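Local structure of substrate binding periplasmic protein (Ralstonia solanacearum, 3LOP) at residues A[120-125]-A[251-256]; A[131-136]-A[224-229]; A[246-251]-A[346-351]; A[262-267]-A[285-290]; A[293-298]-A[322-327]. The protein probably captures amino acids in the periplasm for an ABC-type importer, and holds leucine in the cleft between its two lobes. All blocks are in the same frame, centred on the assembly; numbering follows the deposited sequence.

Contact 1. Residues A[120-125]-A[251-256]; sequences PIKASY and ALVMPN. With LEU (leucine), chain B.
K122 meets both V253 and M254 (a selenomethionine) through the first part of its side chain, and can be followed outward atom by atom. CB lies 3.7 Å from CE of M254 and 3.9 Å from CG2 of V253. CG stands between the backbone N and the carbonyl carbon (chi1 69°), and CD still touches CG2 of V253, at 4.2 Å. Beyond CD the chain leaves the 251-256 segment: CE passes the carboxylate of E288, and NZ, turned by the bend at chi4 (84°), makes a weak hydrogen bond to S229 OG. The K122 side chain approaches to about 3 Å of the bound magnesium ion.

Before K122 in the chain, I121 CG2 meets M254 CE at 4.0 Å, the two side chains lying roughly perpendicular; after it, A123 CB rests against V253 CG1 at 3.8 Å. No direct hydrogen bond joins the segments; instead a water accepts from A123 N at 3.1 Å and donates to V253 O at 2.8 Å.

Both segments probably belong to the connections between the lobes, as in type I periplasmic binding proteins. Segment 120-125 leaves strand 118-119 and enters helix 125-138, with S124 at its N-cap, while 251-256 continues strand 249-252. V295 and E288 of helix 284-303 touch I121 and K122, and E128 of helix 125-138 touches V253.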
# COMPACT_ATOMS: atom_id res chain seq x y z
N PRO A 120 5.86 -3.88 8.76
CA PRO A 120 5.49 -3.90 7.34
C PRO A 120 5.09 -5.30 6.92
O PRO A 120 5.73 -6.29 7.31
CB PRO A 120 6.77 -3.43 6.65
CG PRO A 120 7.85 -3.94 7.56
CD PRO A 120 7.30 -3.61 8.93
N ILE A 121 4.02 -5.40 6.13
CA ILE A 121 3.56 -6.70 5.67
C ILE A 121 3.96 -6.96 4.22
O ILE A 121 4.70 -7.90 3.93
CB ILE A 121 2.02 -6.81 5.78
CG1 ILE A 121 1.61 -6.82 7.26
CG2 ILE A 121 1.52 -8.06 5.07
CD1 ILE A 121 0.10 -6.82 7.48
N LYS A 122 3.50 -6.11 3.31
CA LYS A 122 3.79 -6.31 1.90
C LYS A 122 5.25 -6.15 1.48
O LYS A 122 6.03 -5.43 2.12
CB LYS A 122 2.92 -5.38 1.05
CG LYS A 122 3.24 -3.90 1.16
CD LYS A 122 2.03 -3.08 0.72
CE LYS A 122 2.34 -1.59 0.64
NZ LYS A 122 2.97 -1.24 -0.67
N ALA A 123 5.62 -6.86 0.42
CA ALA A 123 6.97 -6.80 -0.13
C ALA A 123 7.24 -5.32 -0.38
O ALA A 123 6.33 -4.56 -0.72
CB ALA A 123 7.04 -7.59 -1.43
N SER A 124 8.50 -4.92 -0.21
CA SER A 124 8.93 -3.53 -0.33
C SER A 124 8.97 -2.92 -1.73
O SER A 124 8.93 -3.62 -2.74
CB SER A 124 10.31 -3.37 0.28
OG SER A 124 11.30 -3.92 -0.58
N TYR A 125 9.08 -1.59 -1.78
CA TYR A 125 9.17 -0.88 -3.05
C TYR A 125 10.43 -1.30 -3.79
O TYR A 125 10.43 -1.42 -5.01
CB TYR A 125 9.23 0.64 -2.85
CG TYR A 125 7.93 1.28 -2.41
CD1 TYR A 125 6.70 0.73 -2.74
CD2 TYR A 125 7.95 2.49 -1.72
CE1 TYR A 125 5.51 1.36 -2.40
CE2 TYR A 125 6.77 3.13 -1.37
CZ TYR A 125 5.55 2.56 -1.71
OH TYR A 125 4.38 3.18 -1.36
N ALA A 251 3.69 -4.84 -9.96
CA ALA A 251 4.20 -5.92 -9.13
C ALA A 251 3.11 -6.23 -8.11
O ALA A 251 2.66 -5.35 -7.39
CB ALA A 251 5.48 -5.49 -8.42
N LEU A 252 2.68 -7.49 -8.08
CA LEU A 252 1.65 -7.93 -7.16
C LEU A 252 2.29 -8.25 -5.81
O LEU A 252 3.20 -9.07 -5.74
CB LEU A 252 0.97 -9.19 -7.70
CG LEU A 252 0.27 -9.08 -9.06
CD1 LEU A 252 0.01 -10.48 -9.63
CD2 LEU A 252 -1.02 -8.31 -8.90
N VAL A 253 1.82 -7.59 -4.75
CA VAL A 253 2.35 -7.83 -3.41
C VAL A 253 1.22 -8.22 -2.46
O VAL A 253 1.42 -8.40 -1.25
CB VAL A 253 3.09 -6.58 -2.86
CG1 VAL A 253 4.28 -6.26 -3.74
CG2 VAL A 253 2.15 -5.39 -2.77
N MSE A 254 0.02 -8.35 -3.02
CA MSE A 254 -1.18 -8.73 -2.29
C MSE A 254 -1.98 -9.71 -3.14
O MSE A 254 -1.77 -9.80 -4.35
CB MSE A 254 -2.06 -7.51 -2.02
CG MSE A 254 -1.63 -6.62 -0.87
SE MSE A 254 -2.00 -7.45 0.83
CE MSE A 254 -0.31 -7.09 1.70
N PRO A 255 -2.90 -10.46 -2.52
CA PRO A 255 -3.72 -11.40 -3.30
C PRO A 255 -4.43 -10.57 -4.38
O PRO A 255 -4.91 -9.47 -4.12
CB PRO A 255 -4.69 -11.95 -2.26
CG PRO A 255 -3.84 -11.98 -1.02
CD PRO A 255 -3.12 -10.65 -1.07
N ASN A 256 -4.48 -11.11 -5.59
CA ASN A 256 -5.08 -10.42 -6.73
C ASN A 256 -6.61 -10.48 -6.75
O ASN A 256 -7.19 -11.56 -6.86
CB ASN A 256 -4.52 -11.02 -8.02
CG ASN A 256 -5.05 -10.36 -9.27
OD1 ASN A 256 -5.77 -9.36 -9.22
ND2 ASN A 256 -4.70 -10.93 -10.42
N LEU B . 1.30 5.11 1.07
CA LEU B . 1.10 5.89 -0.19
C LEU B . 0.01 5.25 -1.02
O LEU B . -0.56 5.96 -1.87
CB LEU B . 2.40 5.91 -0.98
CG LEU B . 3.49 6.29 0.01
CD1 LEU B . 4.71 5.53 -0.26
CD2 LEU B . 3.74 7.75 -0.06
OXT LEU B . -0.27 4.04 -0.81
O HOH W 1 3.86 -9.27 -0.23

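Contact 2. Residues A[131-136]-A[224-229]; sequences KMITAL and QLLGLS
M132 and L226 have the nearest CA atoms across the contact, 7.9 Å apart, where helix 131-136 lies over strand 224-227. The two axes come within 9.9 Å and run nearly antiparallel, at 158°, so successive turns of the helix, M132 and then L136, face the strand in reverse order.

L226 is the central side chain of the contact. Its CG stands between the backbone N and the carbonyl carbon (chi1 59°), and beyond it CD1 touches M132 CB at 3.7 Å and L136 CD1, also at 3.7 Å. The two leucines meet tip to tip, whereas M132 and L226 run alongside each other in opposite senses. M132, a selenomethionine, bends at chi3 (-88°), which carries its CE to 3.3 Å from G227 O, so the methyl packs on the G227 carbonyl. Q224 flanks L136 with its CG, and its NE2 donates to L225 O at 3.0 Å and also to G247 O.

Helix 125-138 thus covers the edge strand of the four-stranded parallel sheet. F201 on neighbouring strand 199-203 touches both M132 and L226, helix 152-166 packs against I133, and beyond the sheet edge L225 is backbone-bonded to S249 of strand 249-252.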
# COMPACT_ATOMS: atom_id res chain seq x y z
N LYS A 131 12.36 -6.19 -9.41
CA LYS A 131 11.67 -7.12 -10.28
C LYS A 131 11.20 -6.50 -11.60
O LYS A 131 11.46 -7.05 -12.67
CB LYS A 131 10.48 -7.74 -9.54
CG LYS A 131 10.14 -9.16 -9.99
CD LYS A 131 9.10 -9.79 -9.07
CE LYS A 131 8.80 -11.22 -9.47
NZ LYS A 131 10.01 -12.09 -9.41
N MSE A 132 10.53 -5.35 -11.52
CA MSE A 132 10.03 -4.69 -12.73
C MSE A 132 11.11 -4.11 -13.63
O MSE A 132 11.06 -4.28 -14.85
CB MSE A 132 9.06 -3.56 -12.36
CG MSE A 132 7.70 -4.03 -11.87
SE MSE A 132 6.49 -2.54 -11.60
CE MSE A 132 6.94 -2.11 -9.78
N ILE A 133 12.08 -3.42 -13.04
CA ILE A 133 13.14 -2.83 -13.83
C ILE A 133 14.03 -3.89 -14.46
O ILE A 133 14.40 -3.79 -15.63
CB ILE A 133 14.00 -1.86 -12.97
CG1 ILE A 133 13.11 -0.71 -12.47
CG2 ILE A 133 15.15 -1.30 -13.79
CD1 ILE A 133 12.49 0.12 -13.58
N THR A 134 14.36 -4.93 -13.70
CA THR A 134 15.20 -6.00 -14.24
C THR A 134 14.49 -6.68 -15.42
O THR A 134 15.13 -7.09 -16.38
CB THR A 134 15.54 -7.04 -13.17
OG1 THR A 134 16.31 -6.41 -12.14
CG2 THR A 134 16.36 -8.18 -13.77
N ALA A 135 13.17 -6.79 -15.33
CA ALA A 135 12.39 -7.40 -16.40
C ALA A 135 12.52 -6.55 -17.67
O ALA A 135 12.68 -7.09 -18.77
CB ALA A 135 10.93 -7.51 -15.99
N LEU A 136 12.47 -5.23 -17.51
CA LEU A 136 12.59 -4.32 -18.64
C LEU A 136 13.97 -4.43 -19.28
O LEU A 136 14.10 -4.54 -20.50
CB LEU A 136 12.37 -2.87 -18.20
CG LEU A 136 10.95 -2.40 -17.85
CD1 LEU A 136 11.02 -1.00 -17.28
CD2 LEU A 136 10.07 -2.43 -19.09
N GLN A 224 6.09 2.29 -22.47
CA GLN A 224 5.48 1.23 -21.68
C GLN A 224 5.35 1.84 -20.29
O GLN A 224 6.28 2.48 -19.81
CB GLN A 224 6.41 0.01 -21.63
CG GLN A 224 6.07 -1.01 -20.55
CD GLN A 224 4.74 -1.69 -20.80
OE1 GLN A 224 4.50 -2.22 -21.88
NE2 GLN A 224 3.87 -1.70 -19.79
N LEU A 225 4.21 1.65 -19.64
CA LEU A 225 4.00 2.22 -18.32
C LEU A 225 4.02 1.16 -17.23
O LEU A 225 3.55 0.04 -17.42
CB LEU A 225 2.67 2.97 -18.29
CG LEU A 225 2.54 4.11 -19.31
CD1 LEU A 225 1.10 4.58 -19.39
CD2 LEU A 225 3.47 5.25 -18.93
N LEU A 226 4.60 1.52 -16.09
CA LEU A 226 4.67 0.63 -14.94
C LEU A 226 4.78 1.49 -13.69
O LEU A 226 5.14 2.66 -13.78
CB LEU A 226 5.88 -0.31 -15.05
CG LEU A 226 7.29 0.28 -15.14
CD1 LEU A 226 8.30 -0.79 -14.75
CD2 LEU A 226 7.56 0.79 -16.55
N GLY A 227 4.46 0.93 -12.54
CA GLY A 227 4.53 1.71 -11.32
C GLY A 227 4.43 0.91 -10.04
O GLY A 227 4.19 -0.30 -10.06
N LEU A 228 4.60 1.61 -8.92
CA LEU A 228 4.56 1.00 -7.59
C LEU A 228 3.16 0.57 -7.16
O LEU A 228 2.15 1.03 -7.71
CB LEU A 228 5.12 1.98 -6.56
CG LEU A 228 6.60 2.32 -6.68
CD1 LEU A 228 6.95 3.43 -5.68
CD2 LEU A 228 7.44 1.08 -6.43
N SER A 229 3.10 -0.30 -6.16
CA SER A 229 1.84 -0.81 -5.62
C SER A 229 1.02 0.27 -4.92
O SER A 229 -0.06 0.01 -4.39
CB SER A 229 2.10 -1.97 -4.67
OG SER A 229 2.86 -1.56 -3.55

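Contact 3. Residues A[246-251]-A[346-351]; sequences RGYSLA and GVVGPN
P350 O is gripped by two nitrogens of R246, side-on. NE donates at 2.9 Å to P350 O, in the carbonyl plane and on a lone pair, with an N-H...O angle of 158°. NH2 donates to the same oxygen, P350 O, at 3.1 Å, but nearly in line with the C=O bond. The oxygen lies almost exactly in the guanidinium plane, 2° out of it. The arginine chain is bent at chi3 (59°), the torsion that sets NE. NH1 has its own partner, a salt bridge to D243, and a water bound weakly by NH2 donates to N351 OD1.

Inward from this end the backbones pair antiparallel. G247 N donates to V348 O at 2.8 Å and V348 N to Y248 O at 3.0 Å. S249 and V347 form a non-hydrogen-bonded pair; L250 and G346 form a hydrogen-bonded one, with L250 N to G346 O at 3.0 Å and G346 N to L250 O at 2.9 Å. A water bridges S249 OG and G346 O.

Side chains add less. L250 CD2 packs 3.8 Å from G346 C, alongside a residue with no side chain of its own, and V348 CG2 sits at the edge of the Y248 ring, 4.1 Å from CD2. G247 adopts a positive phi at which a CB would jam against the preceding carbonyl oxygen.

Main-chain bonds therefore carry the pairing, two between the strands at L250 and G346 and two from G247 and Y248 just before strand 249-252, while the planar two-nitrogen grip ties the loop after strand 344-348; the positive guanidinium would be expected to polarise the P350 carbonyl.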
# COMPACT_ATOMS: atom_id res chain seq x y z
N ARG A 246 -4.48 0.00 -20.56
CA ARG A 246 -4.22 -1.38 -20.95
C ARG A 246 -2.73 -1.57 -21.25
O ARG A 246 -2.11 -0.74 -21.92
CB ARG A 246 -5.08 -1.80 -22.16
CG ARG A 246 -4.96 -0.95 -23.42
CD ARG A 246 -5.71 -1.61 -24.59
NE ARG A 246 -7.13 -1.81 -24.32
CZ ARG A 246 -8.09 -0.96 -24.67
NH1 ARG A 246 -7.79 0.16 -25.31
NH2 ARG A 246 -9.36 -1.22 -24.36
N GLY A 247 -2.16 -2.64 -20.70
CA GLY A 247 -0.75 -2.92 -20.90
C GLY A 247 0.13 -2.51 -19.73
O GLY A 247 1.29 -2.92 -19.65
N TYR A 248 -0.42 -1.70 -18.84
CA TYR A 248 0.29 -1.23 -17.65
C TYR A 248 0.87 -2.41 -16.86
O TYR A 248 0.17 -3.39 -16.59
CB TYR A 248 -0.67 -0.43 -16.76
CG TYR A 248 -0.09 0.02 -15.43
CD1 TYR A 248 0.77 1.11 -15.36
CD2 TYR A 248 -0.43 -0.63 -14.25
CE1 TYR A 248 1.29 1.54 -14.13
CE2 TYR A 248 0.07 -0.22 -13.02
CZ TYR A 248 0.93 0.87 -12.97
OH TYR A 248 1.41 1.30 -11.75
N SER A 249 2.15 -2.30 -16.50
CA SER A 249 2.84 -3.34 -15.74
C SER A 249 2.93 -3.00 -14.26
O SER A 249 3.07 -1.84 -13.89
CB SER A 249 4.26 -3.55 -16.29
OG SER A 249 4.23 -4.17 -17.57
N LEU A 250 2.86 -4.02 -13.42
CA LEU A 250 2.91 -3.81 -11.98
C LEU A 250 3.49 -5.01 -11.26
O LEU A 250 3.76 -6.05 -11.86
CB LEU A 250 1.51 -3.54 -11.44
CG LEU A 250 0.51 -4.69 -11.64
CD1 LEU A 250 -0.34 -4.86 -10.39
CD2 LEU A 250 -0.35 -4.41 -12.86
N ALA A 251 3.69 -4.84 -9.96
CA ALA A 251 4.20 -5.92 -9.13
C ALA A 251 3.11 -6.23 -8.11
O ALA A 251 2.66 -5.35 -7.39
CB ALA A 251 5.48 -5.49 -8.42
N GLY A 346 2.70 -8.55 -12.73
CA GLY A 346 1.38 -8.62 -13.32
C GLY A 346 1.20 -7.57 -14.39
O GLY A 346 2.06 -6.71 -14.57
N VAL A 347 0.09 -7.65 -15.11
CA VAL A 347 -0.19 -6.70 -16.18
C VAL A 347 -1.69 -6.48 -16.33
O VAL A 347 -2.50 -7.35 -16.01
CB VAL A 347 0.37 -7.22 -17.53
CG1 VAL A 347 -0.33 -8.52 -17.92
CG2 VAL A 347 0.20 -6.17 -18.61
N VAL A 348 -2.07 -5.30 -16.81
CA VAL A 348 -3.47 -5.00 -17.04
C VAL A 348 -3.78 -5.44 -18.47
O VAL A 348 -3.19 -4.93 -19.42
CB VAL A 348 -3.76 -3.49 -16.89
CG1 VAL A 348 -5.21 -3.19 -17.26
CG2 VAL A 348 -3.50 -3.07 -15.45
N GLY A 349 -4.68 -6.41 -18.60
CA GLY A 349 -5.05 -6.93 -19.90
C GLY A 349 -5.83 -5.97 -20.79
O GLY A 349 -6.23 -4.90 -20.34
N PRO A 350 -6.06 -6.33 -22.06
CA PRO A 350 -6.78 -5.49 -23.01
C PRO A 350 -8.13 -4.97 -22.53
O PRO A 350 -8.54 -3.87 -22.91
CB PRO A 350 -6.93 -6.41 -24.23
CG PRO A 350 -5.69 -7.23 -24.16
CD PRO A 350 -5.62 -7.59 -22.70
N ASN A 351 -8.82 -5.74 -21.70
CA ASN A 351 -10.12 -5.33 -21.19
C ASN A 351 -10.08 -4.93 -19.72
O ASN A 351 -11.12 -4.76 -19.09
CB ASN A 351 -11.15 -6.43 -21.43
CG ASN A 351 -11.21 -6.86 -22.88
OD1 ASN A 351 -11.31 -6.02 -23.78
ND2 ASN A 351 -11.15 -8.17 -23.12
O HOH W 2 -11.66 -3.33 -23.95
O HOH W 3 4.23 -6.81 -16.36

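Contact 4. Residues A[262-267]-A[285-290]; sequences NPVIRE and RAVEGF. With LEU (leucine), chain B.
Apolar packing joins the helices at I265 and V287, where CD1 of the isoleucine touches CG2 of the valine at 3.8 Å and the side chains stand nearly square to each other. V264 CG1 touches both V287 CG1 and F290 CD2, each at 4.4 Å. The helix axes are nearly perpendicular (91°) and 10.9 Å apart at closest approach. F290 also meets E267: its CZ is 4.0 Å from E267 CG, and its CE2 approaches E267 OE1, with carboxylate and ring planes 88° apart. The polar end of E267 is engaged beyond the ring, OE1 in a salt bridge with K294 and OE2 in a hydrogen bond from W35. Y32 meets the F290 ring edge-to-face.

Capping bonds start the first helix. N262 OD1 accepts from I265 N at 3.2 Å, in the amide plane and on a lone pair, and more weakly from V264 N.

Charged groups occupy the far side of the second helix. R285, bent at chi2 and chi3, places NE 2.7 Å from E288 OE1 in a salt bridge one turn along; NH2 makes a weak bond to the same oxygen. NH1 and NH2 converge on one oxygen of the bound leucine: NH1 is 2.9 Å and NH2 3.0 Å from OXT, which lies near the guanidinium plane. E288 is thus placed to help orient the guanidinium, probably as a second-shell residue.

R285, paired with E288, receives the leucine carboxylate near the start of helix 284-303, as part of the pocket in the cleft, while the opposite side of that helix packs on helix 263-275.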
# COMPACT_ATOMS: atom_id res chain seq x y z
N ASN A 262 -9.00 -17.19 -5.27
CA ASN A 262 -8.01 -17.07 -4.21
C ASN A 262 -8.75 -17.03 -2.87
O ASN A 262 -9.73 -16.31 -2.72
CB ASN A 262 -7.18 -15.80 -4.41
CG ASN A 262 -6.28 -15.50 -3.23
OD1 ASN A 262 -6.72 -14.93 -2.23
ND2 ASN A 262 -5.02 -15.90 -3.33
N PRO A 263 -8.29 -17.82 -1.88
CA PRO A 263 -8.94 -17.86 -0.56
C PRO A 263 -9.19 -16.52 0.12
O PRO A 263 -10.24 -16.32 0.73
CB PRO A 263 -8.01 -18.76 0.26
CG PRO A 263 -7.50 -19.71 -0.77
CD PRO A 263 -7.20 -18.81 -1.95
N VAL A 264 -8.23 -15.60 0.04
CA VAL A 264 -8.41 -14.30 0.67
C VAL A 264 -9.50 -13.52 -0.04
O VAL A 264 -10.34 -12.88 0.59
CB VAL A 264 -7.10 -13.48 0.66
CG1 VAL A 264 -7.33 -12.10 1.25
CG2 VAL A 264 -6.02 -14.21 1.45
N ILE A 265 -9.50 -13.58 -1.37
CA ILE A 265 -10.50 -12.87 -2.16
C ILE A 265 -11.87 -13.48 -1.89
O ILE A 265 -12.87 -12.77 -1.79
CB ILE A 265 -10.17 -12.94 -3.67
CG1 ILE A 265 -8.79 -12.33 -3.92
CG2 ILE A 265 -11.23 -12.20 -4.48
CD1 ILE A 265 -8.60 -10.91 -3.35
N ARG A 266 -11.92 -14.81 -1.76
CA ARG A 266 -13.19 -15.45 -1.46
C ARG A 266 -13.69 -15.02 -0.09
O ARG A 266 -14.88 -14.74 0.07
CB ARG A 266 -13.07 -16.98 -1.54
CG ARG A 266 -13.14 -17.49 -2.98
CD ARG A 266 -13.35 -18.99 -3.09
NE ARG A 266 -12.14 -19.76 -2.83
CZ ARG A 266 -11.87 -20.38 -1.68
NH1 ARG A 266 -12.74 -20.32 -0.68
NH2 ARG A 266 -10.75 -21.07 -1.55
N GLU A 267 -12.80 -14.93 0.89
CA GLU A 267 -13.24 -14.50 2.22
C GLU A 267 -13.72 -13.05 2.19
O GLU A 267 -14.69 -12.69 2.86
CB GLU A 267 -12.12 -14.66 3.26
CG GLU A 267 -12.65 -14.47 4.69
CD GLU A 267 -11.59 -14.48 5.77
OE1 GLU A 267 -10.39 -14.63 5.45
OE2 GLU A 267 -11.96 -14.33 6.95
N ARG A 285 -6.31 -2.06 -2.79
CA ARG A 285 -6.11 -1.39 -1.51
C ARG A 285 -7.09 -1.86 -0.44
O ARG A 285 -6.75 -1.88 0.74
CB ARG A 285 -6.16 0.14 -1.66
CG ARG A 285 -5.19 0.72 -2.71
CD ARG A 285 -3.83 0.02 -2.74
NE ARG A 285 -3.00 0.23 -1.55
CZ ARG A 285 -2.27 1.31 -1.30
NH1 ARG A 285 -2.25 2.33 -2.16
NH2 ARG A 285 -1.52 1.37 -0.21
N ALA A 286 -8.30 -2.25 -0.84
CA ALA A 286 -9.27 -2.73 0.15
C ALA A 286 -8.78 -4.09 0.67
O ALA A 286 -8.92 -4.40 1.85
CB ALA A 286 -10.65 -2.87 -0.48
N VAL A 287 -8.21 -4.89 -0.22
CA VAL A 287 -7.68 -6.19 0.18
C VAL A 287 -6.51 -5.98 1.13
O VAL A 287 -6.34 -6.73 2.09
CB VAL A 287 -7.24 -7.01 -1.05
CG1 VAL A 287 -6.42 -8.23 -0.62
CG2 VAL A 287 -8.48 -7.48 -1.81
N GLU A 288 -5.70 -4.95 0.87
CA GLU A 288 -4.56 -4.64 1.72
C GLU A 288 -5.04 -4.33 3.14
O GLU A 288 -4.45 -4.77 4.12
CB GLU A 288 -3.78 -3.44 1.16
CG GLU A 288 -2.45 -3.19 1.85
CD GLU A 288 -1.67 -2.03 1.24
OE1 GLU A 288 -1.92 -1.70 0.06
OE2 GLU A 288 -0.81 -1.46 1.94
N GLY A 289 -6.14 -3.58 3.25
CA GLY A 289 -6.68 -3.24 4.56
C GLY A 289 -7.25 -4.46 5.26
O GLY A 289 -7.10 -4.63 6.47
N PHE A 290 -7.93 -5.31 4.48
CA PHE A 290 -8.53 -6.54 4.97
C PHE A 290 -7.43 -7.45 5.54
O PHE A 290 -7.54 -7.97 6.65
CB PHE A 290 -9.24 -7.23 3.79
CG PHE A 290 -10.15 -8.37 4.17
CD1 PHE A 290 -11.46 -8.14 4.57
CD2 PHE A 290 -9.70 -9.69 4.06
CE1 PHE A 290 -12.32 -9.21 4.85
CE2 PHE A 290 -10.56 -10.76 4.34
CZ PHE A 290 -11.87 -10.52 4.73
N LEU B . 1.30 5.11 1.07
CA LEU B . 1.10 5.89 -0.19
C LEU B . 0.01 5.25 -1.02
O LEU B . -0.56 5.96 -1.87
CB LEU B . 2.40 5.91 -0.98
CG LEU B . 3.49 6.29 0.01
CD1 LEU B . 4.71 5.53 -0.26
CD2 LEU B . 3.74 7.75 -0.06
OXT LEU B . -0.27 4.04 -0.81

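Contact 5. Residues A[293-298]-A[322-327]; sequences AKVLAE and YDVGGG
K294 reaches past V324 fully extended: CG is anti to the backbone N (chi1 -171°), and every later torsion is also near 180°. The two side chains point in opposing directions as they pass, with K294 CD only 3.4 Å from V324 CG1, tighter than usual carbon contact. At the tip, NZ donates to V324 O at 2.9 Å, and a water accepting from NZ donates to D323 O. NZ also forms a salt bridge with E267, so the ammonium group is held by several partners.

E298 takes the other shape, bent at chi2 (59°). Its CG stands over the centre of the Y322 ring, 3.5 Å from the centroid and 8° off the normal, a CH-pi contact, and the carboxylate lies nearly parallel to the ring. OE2 forms salt bridges with R301 and R302. The Y322 and K294 side chains cross nearly perpendicularly, Y322 OH 3.5 Å from K294 CE, while V295 CG2 meets V324 CG2 at 3.7 Å.

D323 opens an Asx turn around V324, its OD1 accepting from G325 N at 2.7 Å; the same oxygen also accepts from G327 N. This turn lies in the glycine-rich connection of the small antiparallel hairpin 322-323/329-331, which packs on helix 284-303.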
# COMPACT_ATOMS: atom_id res chain seq x y z
N ALA A 293 -5.77 -6.03 8.73
CA ALA A 293 -6.67 -6.22 9.86
C ALA A 293 -6.67 -7.67 10.34
O ALA A 293 -6.68 -7.93 11.54
CB ALA A 293 -8.09 -5.81 9.48
N LYS A 294 -6.64 -8.62 9.41
CA LYS A 294 -6.63 -10.03 9.77
C LYS A 294 -5.34 -10.41 10.49
O LYS A 294 -5.35 -11.19 11.44
CB LYS A 294 -6.84 -10.91 8.54
CG LYS A 294 -7.06 -12.38 8.89
CD LYS A 294 -7.53 -13.19 7.70
CE LYS A 294 -7.83 -14.62 8.12
NZ LYS A 294 -8.32 -15.44 6.98
N VAL A 295 -4.21 -9.88 10.01
CA VAL A 295 -2.93 -10.17 10.64
C VAL A 295 -2.94 -9.64 12.08
O VAL A 295 -2.50 -10.31 13.01
CB VAL A 295 -1.77 -9.51 9.86
CG1 VAL A 295 -0.49 -9.54 10.68
CG2 VAL A 295 -1.56 -10.24 8.55
N LEU A 296 -3.44 -8.42 12.25
CA LEU A 296 -3.52 -7.82 13.58
C LEU A 296 -4.47 -8.63 14.46
O LEU A 296 -4.18 -8.86 15.64
CB LEU A 296 -4.00 -6.37 13.48
CG LEU A 296 -4.26 -5.64 14.80
CD1 LEU A 296 -3.01 -5.66 15.68
CD2 LEU A 296 -4.67 -4.20 14.50
N ALA A 297 -5.59 -9.06 13.90
CA ALA A 297 -6.56 -9.84 14.66
C ALA A 297 -5.95 -11.13 15.21
O ALA A 297 -6.25 -11.52 16.34
CB ALA A 297 -7.77 -10.16 13.79
N GLU A 298 -5.11 -11.78 14.42
CA GLU A 298 -4.47 -13.02 14.86
C GLU A 298 -3.54 -12.72 16.03
O GLU A 298 -3.46 -13.50 16.99
CB GLU A 298 -3.68 -13.64 13.70
CG GLU A 298 -2.84 -14.87 14.06
CD GLU A 298 -3.65 -16.03 14.63
OE1 GLU A 298 -4.89 -16.06 14.46
OE2 GLU A 298 -3.04 -16.92 15.25
N TYR A 322 2.24 -17.02 9.63
CA TYR A 322 0.80 -17.10 9.84
C TYR A 322 0.15 -16.95 8.46
O TYR A 322 0.43 -15.99 7.73
CB TYR A 322 0.33 -15.98 10.77
CG TYR A 322 -1.16 -15.77 10.74
CD1 TYR A 322 -2.04 -16.80 11.09
CD2 TYR A 322 -1.70 -14.56 10.32
CE1 TYR A 322 -3.42 -16.62 11.01
CE2 TYR A 322 -3.07 -14.37 10.24
CZ TYR A 322 -3.93 -15.40 10.58
OH TYR A 322 -5.29 -15.21 10.48
N ASP A 323 -0.70 -17.91 8.10
CA ASP A 323 -1.38 -17.93 6.80
C ASP A 323 -2.71 -17.17 6.84
O ASP A 323 -3.65 -17.61 7.50
CB ASP A 323 -1.64 -19.38 6.39
CG ASP A 323 -1.92 -19.55 4.91
OD1 ASP A 323 -2.40 -18.59 4.27
OD2 ASP A 323 -1.67 -20.65 4.38
N VAL A 324 -2.78 -16.05 6.12
CA VAL A 324 -3.99 -15.25 6.06
C VAL A 324 -4.97 -15.92 5.09
O VAL A 324 -6.16 -15.62 5.07
CB VAL A 324 -3.67 -13.82 5.57
CG1 VAL A 324 -4.93 -13.00 5.47
CG2 VAL A 324 -2.68 -13.16 6.52
N GLY A 325 -4.43 -16.85 4.30
CA GLY A 325 -5.23 -17.58 3.34
C GLY A 325 -4.50 -17.77 2.03
O GLY A 325 -3.78 -16.88 1.56
N GLY A 326 -4.65 -18.95 1.44
CA GLY A 326 -4.02 -19.25 0.17
C GLY A 326 -2.50 -19.23 0.14
O GLY A 326 -1.90 -19.15 -0.93
N GLY A 327 -1.87 -19.30 1.30
CA GLY A 327 -0.42 -19.30 1.32
C GLY A 327 0.20 -17.93 1.49
O GLY A 327 1.43 -17.80 1.44
O HOH W 4 -6.40 -17.75 7.58
O HOH W 5 -7.52 -13.18 12.19

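The leucine links contact 1 and contact 4: Y125 and R285 both belong to its pocket, and the contact centres lie 12 Å apart. Through K122, contact 1 reaches contacts 2 and 4; it also touches contact 2 at Y125 CD1 and L228 CD2, 3.8 Å apart, and contact 5 at I121 CD1 and V295 CG2, 3.9 Å apart. Contacts 2 and 3 are continuous through backbone, with L225 O 2.9 Å from S249 N. Contacts 4 and 5 share helix 284-303 and the E267-K294 salt bridge (OE1 to NZ, 2.7 Å). Contacts 2 and 5, by contrast, approach no closer than about 15 Å between nearest atoms and lie in different lobes, with contact 1 between them.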